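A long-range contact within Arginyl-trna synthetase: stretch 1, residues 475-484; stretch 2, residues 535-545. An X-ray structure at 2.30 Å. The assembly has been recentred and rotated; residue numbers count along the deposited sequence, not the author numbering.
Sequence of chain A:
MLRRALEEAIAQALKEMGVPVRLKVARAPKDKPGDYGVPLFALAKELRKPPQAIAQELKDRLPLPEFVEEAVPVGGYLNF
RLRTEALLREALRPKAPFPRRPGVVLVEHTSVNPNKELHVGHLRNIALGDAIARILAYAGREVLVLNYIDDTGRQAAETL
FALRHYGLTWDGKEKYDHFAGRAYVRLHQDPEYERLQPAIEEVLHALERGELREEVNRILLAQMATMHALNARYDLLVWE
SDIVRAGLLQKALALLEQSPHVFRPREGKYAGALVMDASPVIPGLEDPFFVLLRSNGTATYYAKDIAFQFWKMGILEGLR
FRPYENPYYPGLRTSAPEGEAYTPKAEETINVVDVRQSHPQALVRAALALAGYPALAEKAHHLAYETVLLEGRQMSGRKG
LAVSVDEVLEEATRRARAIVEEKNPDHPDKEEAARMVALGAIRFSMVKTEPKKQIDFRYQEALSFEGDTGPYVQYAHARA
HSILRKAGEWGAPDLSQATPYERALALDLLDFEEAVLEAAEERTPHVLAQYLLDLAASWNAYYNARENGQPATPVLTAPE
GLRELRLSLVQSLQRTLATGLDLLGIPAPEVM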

# COMPACT_ATOMS: atom_id res chain seq x y z
N TYR A 475 -4.50 -18.96 -8.69
CA TYR A 475 -4.86 -20.33 -9.06
C TYR A 475 -5.76 -20.97 -8.00
O TYR A 475 -6.70 -21.70 -8.34
CB TYR A 475 -3.60 -21.18 -9.25
CG TYR A 475 -3.90 -22.54 -9.84
CD1 TYR A 475 -4.32 -22.66 -11.16
CD2 TYR A 475 -3.81 -23.69 -9.06
CE1 TYR A 475 -4.65 -23.91 -11.70
CE2 TYR A 475 -4.13 -24.94 -9.59
CZ TYR A 475 -4.55 -25.04 -10.91
OH TYR A 475 -4.88 -26.27 -11.43
N ALA A 476 -5.48 -20.71 -6.73
CA ALA A 476 -6.30 -21.25 -5.65
C ALA A 476 -7.71 -20.69 -5.79
O ALA A 476 -8.70 -21.39 -5.54
CB ALA A 476 -5.69 -20.88 -4.29
N HIS A 477 -7.81 -19.42 -6.18
CA HIS A 477 -9.12 -18.79 -6.36
C HIS A 477 -9.86 -19.43 -7.53
O HIS A 477 -11.06 -19.72 -7.43
CB HIS A 477 -8.99 -17.29 -6.62
CG HIS A 477 -10.28 -16.64 -7.03
ND1 HIS A 477 -10.72 -16.62 -8.33
CD2 HIS A 477 -11.25 -16.05 -6.29
CE1 HIS A 477 -11.91 -16.05 -8.39
NE2 HIS A 477 -12.26 -15.70 -7.16
N ALA A 478 -9.16 -19.63 -8.64
CA ALA A 478 -9.77 -20.22 -9.83
C ALA A 478 -10.21 -21.67 -9.57
O ALA A 478 -11.25 -22.10 -10.06
CB ALA A 478 -8.80 -20.16 -11.02
N ARG A 479 -9.42 -22.40 -8.80
CA ARG A 479 -9.74 -23.79 -8.48
C ARG A 479 -11.04 -23.83 -7.66
O ARG A 479 -11.94 -24.61 -7.95
CB ARG A 479 -8.61 -24.43 -7.68
CG ARG A 479 -8.77 -25.93 -7.44
CD ARG A 479 -7.91 -26.75 -8.40
NE ARG A 479 -6.86 -27.49 -7.71
CZ ARG A 479 -5.93 -26.95 -6.93
NH1 ARG A 479 -5.91 -25.63 -6.73
NH2 ARG A 479 -5.01 -27.71 -6.35
N ALA A 480 -11.12 -23.00 -6.62
CA ALA A 480 -12.30 -22.95 -5.77
C ALA A 480 -13.52 -22.54 -6.59
O ALA A 480 -14.59 -23.13 -6.46
CB ALA A 480 -12.08 -21.96 -4.62
N HIS A 481 -13.35 -21.53 -7.43
CA HIS A 481 -14.43 -21.04 -8.26
C HIS A 481 -14.93 -22.08 -9.27
O HIS A 481 -16.13 -22.15 -9.54
CB HIS A 481 -13.99 -19.77 -9.01
CG HIS A 481 -15.11 -19.05 -9.69
ND1 HIS A 481 -15.61 -19.44 -10.92
CD2 HIS A 481 -15.85 -17.97 -9.31
CE1 HIS A 481 -16.60 -18.63 -11.26
NE2 HIS A 481 -16.77 -17.74 -10.31
N SER A 482 -14.02 -22.89 -9.82
CA SER A 482 -14.43 -23.90 -10.79
C SER A 482 -15.38 -24.92 -10.15
O SER A 482 -16.29 -25.42 -10.81
CB SER A 482 -13.20 -24.62 -11.37
OG SER A 482 -12.63 -25.49 -10.40
N ILE A 483 -15.17 -25.22 -8.88
CA ILE A 483 -16.02 -26.16 -8.14
C ILE A 483 -17.45 -25.60 -8.03
O ILE A 483 -18.43 -26.31 -8.26
CB ILE A 483 -15.47 -26.41 -6.72
CG1 ILE A 483 -14.08 -27.05 -6.80
CG2 ILE A 483 -16.43 -27.31 -5.93
CD1 ILE A 483 -13.36 -27.19 -5.45
N LEU A 484 -17.55 -24.32 -7.69
CA LEU A 484 -18.84 -23.65 -7.55
C LEU A 484 -19.55 -23.61 -8.91
O LEU A 484 -20.78 -23.69 -9.00
CB LEU A 484 -18.65 -22.22 -7.05
CG LEU A 484 -17.87 -22.00 -5.75
CD1 LEU A 484 -17.77 -20.51 -5.47
CD2 LEU A 484 -18.55 -22.71 -4.59
N LEU A 535 -3.56 -18.66 3.37
CA LEU A 535 -4.91 -19.13 3.10
C LEU A 535 -4.92 -20.01 1.85
O LEU A 535 -5.60 -21.04 1.82
CB LEU A 535 -5.87 -17.96 2.93
CG LEU A 535 -7.34 -18.39 2.76
CD1 LEU A 535 -7.81 -19.18 4.00
CD2 LEU A 535 -8.21 -17.16 2.56
N ALA A 536 -4.17 -19.61 0.84
CA ALA A 536 -4.11 -20.38 -0.39
C ALA A 536 -3.46 -21.73 -0.10
O ALA A 536 -3.85 -22.75 -0.68
CB ALA A 536 -3.33 -19.62 -1.45
N ALA A 537 -2.49 -21.74 0.80
CA ALA A 537 -1.80 -22.98 1.17
C ALA A 537 -2.77 -23.89 1.92
O ALA A 537 -2.77 -25.11 1.74
CB ALA A 537 -0.58 -22.68 2.06
N SER A 538 -3.59 -23.28 2.78
CA SER A 538 -4.58 -24.01 3.57
C SER A 538 -5.64 -24.60 2.63
O SER A 538 -6.08 -25.74 2.81
CB SER A 538 -5.24 -23.07 4.58
OG SER A 538 -6.24 -23.73 5.33
N TRP A 539 -6.06 -23.82 1.65
CA TRP A 539 -7.04 -24.29 0.68
C TRP A 539 -6.49 -25.47 -0.13
O TRP A 539 -7.17 -26.46 -0.34
CB TRP A 539 -7.45 -23.15 -0.26
CG TRP A 539 -8.06 -23.62 -1.54
CD1 TRP A 539 -7.50 -23.55 -2.79
CD2 TRP A 539 -9.32 -24.28 -1.70
NE1 TRP A 539 -8.34 -24.12 -3.72
CE2 TRP A 539 -9.46 -24.57 -3.08
CE3 TRP A 539 -10.34 -24.64 -0.82
CZ2 TRP A 539 -10.60 -25.22 -3.59
CZ3 TRP A 539 -11.47 -25.28 -1.33
CH2 TRP A 539 -11.59 -25.57 -2.71
N ASN A 540 -5.24 -25.36 -0.57
CA ASN A 540 -4.63 -26.43 -1.34
C ASN A 540 -4.47 -27.74 -0.55
O ASN A 540 -4.76 -28.81 -1.08
CB ASN A 540 -3.28 -25.98 -1.90
CG ASN A 540 -3.43 -25.08 -3.11
OD1 ASN A 540 -4.29 -25.32 -3.96
ND2 ASN A 540 -2.59 -24.07 -3.21
N ALA A 541 -4.03 -27.65 0.70
CA ALA A 541 -3.86 -28.84 1.53
C ALA A 541 -5.24 -29.46 1.75
O ALA A 541 -5.40 -30.68 1.74
CB ALA A 541 -3.24 -28.46 2.88
N TYR A 542 -6.24 -28.60 1.94
CA TYR A 542 -7.61 -29.04 2.14
C TYR A 542 -8.10 -29.77 0.89
O TYR A 542 -8.62 -30.88 0.97
CB TYR A 542 -8.49 -27.82 2.43
CG TYR A 542 -9.97 -28.11 2.56
CD1 TYR A 542 -10.49 -28.70 3.71
CD2 TYR A 542 -10.86 -27.75 1.54
CE1 TYR A 542 -11.85 -28.92 3.86
CE2 TYR A 542 -12.22 -27.97 1.67
CZ TYR A 542 -12.71 -28.55 2.84
OH TYR A 542 -14.07 -28.75 2.98
N TYR A 543 -7.93 -29.14 -0.27
CA TYR A 543 -8.37 -29.73 -1.54
C TYR A 543 -7.65 -31.05 -1.88
O TYR A 543 -8.28 -32.00 -2.34
CB TYR A 543 -8.14 -28.75 -2.68
CG TYR A 543 -8.56 -29.28 -4.05
CD1 TYR A 543 -9.87 -29.13 -4.50
CD2 TYR A 543 -7.64 -29.92 -4.88
CE1 TYR A 543 -10.26 -29.59 -5.75
CE2 TYR A 543 -8.02 -30.39 -6.14
CZ TYR A 543 -9.33 -30.22 -6.57
OH TYR A 543 -9.71 -30.69 -7.80
N ASN A 544 -6.35 -31.09 -1.64
CA ASN A 544 -5.54 -32.26 -1.94
C ASN A 544 -5.60 -33.42 -0.95
O ASN A 544 -5.14 -34.51 -1.26
CB ASN A 544 -4.06 -31.85 -2.10
CG ASN A 544 -3.84 -30.92 -3.27
OD1 ASN A 544 -4.45 -31.07 -4.33
ND2 ASN A 544 -2.95 -29.95 -3.09
N ALA A 545 -6.16 -33.19 0.24
CA ALA A 545 -6.22 -34.25 1.25
C ALA A 545 -6.81 -35.56 0.74
O ALA A 545 -7.80 -35.57 0.02
CB ALA A 545 -7.02 -33.76 2.46

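Two helices of one chain, 475-484 and 535-544, cross at 44° with their axes 9.9 Å apart at closest approach, burying 397 Å² between them. They come together most closely where both carry alanine: the CA atoms of Ala476 and Ala536 lie 5.8 Å apart, and CB of Ala476 rests 3.9 Å from CB of Ala536, a methyl-to-methyl contact that small side chains allow. From there the gap is filled by two interlocking bumps, one from each helix.

Trp539 is the first. Its CA-to-CB bond points toward the facing helix, and its indole drops into a hollow formed by Ala476, Arg479, Ala480 and Ile483. Ala476 CB meets Trp539 CD1 at 3.6 Å; at the far end of the ring, Ile483 CD1 touches CH2 of Trp539 at 3.6 Å, near the ring plane. Ala480 forms the floor under one face, its CB 4.2 Å from the centroid of the Trp539 six-membered ring in a CH-pi contact. Alanine here leaves room for the broad, flat ring. Although Trp539 NE1 lies 3.3 Å from Ala476 O, the angle is too poor for a hydrogen bond.

Arg479 is the reciprocal bump, seated among Trp539, Asn540, Tyr543 and Asn544. Its guanidinium lies over a face of the Tyr543 ring in an off-centre cation-pi contact, with Arg479 CZ 4.4 Å from the Tyr543 ring centroid. Asn540 approaches the guanidinium edge instead: Arg479 NH1 donates to Asn540 OD1 at 3.2 Å, and Arg479 NH2 adds a weak hydrogen bond to the same Asn540 OD1 at 3.5 Å. Arginine thus offers both a flat charged face and a rim of donors. Ile483 links the two aromatic residues, its CD1 also reaching CE1 of Tyr543 at 3.9 Å, near that ring's edge.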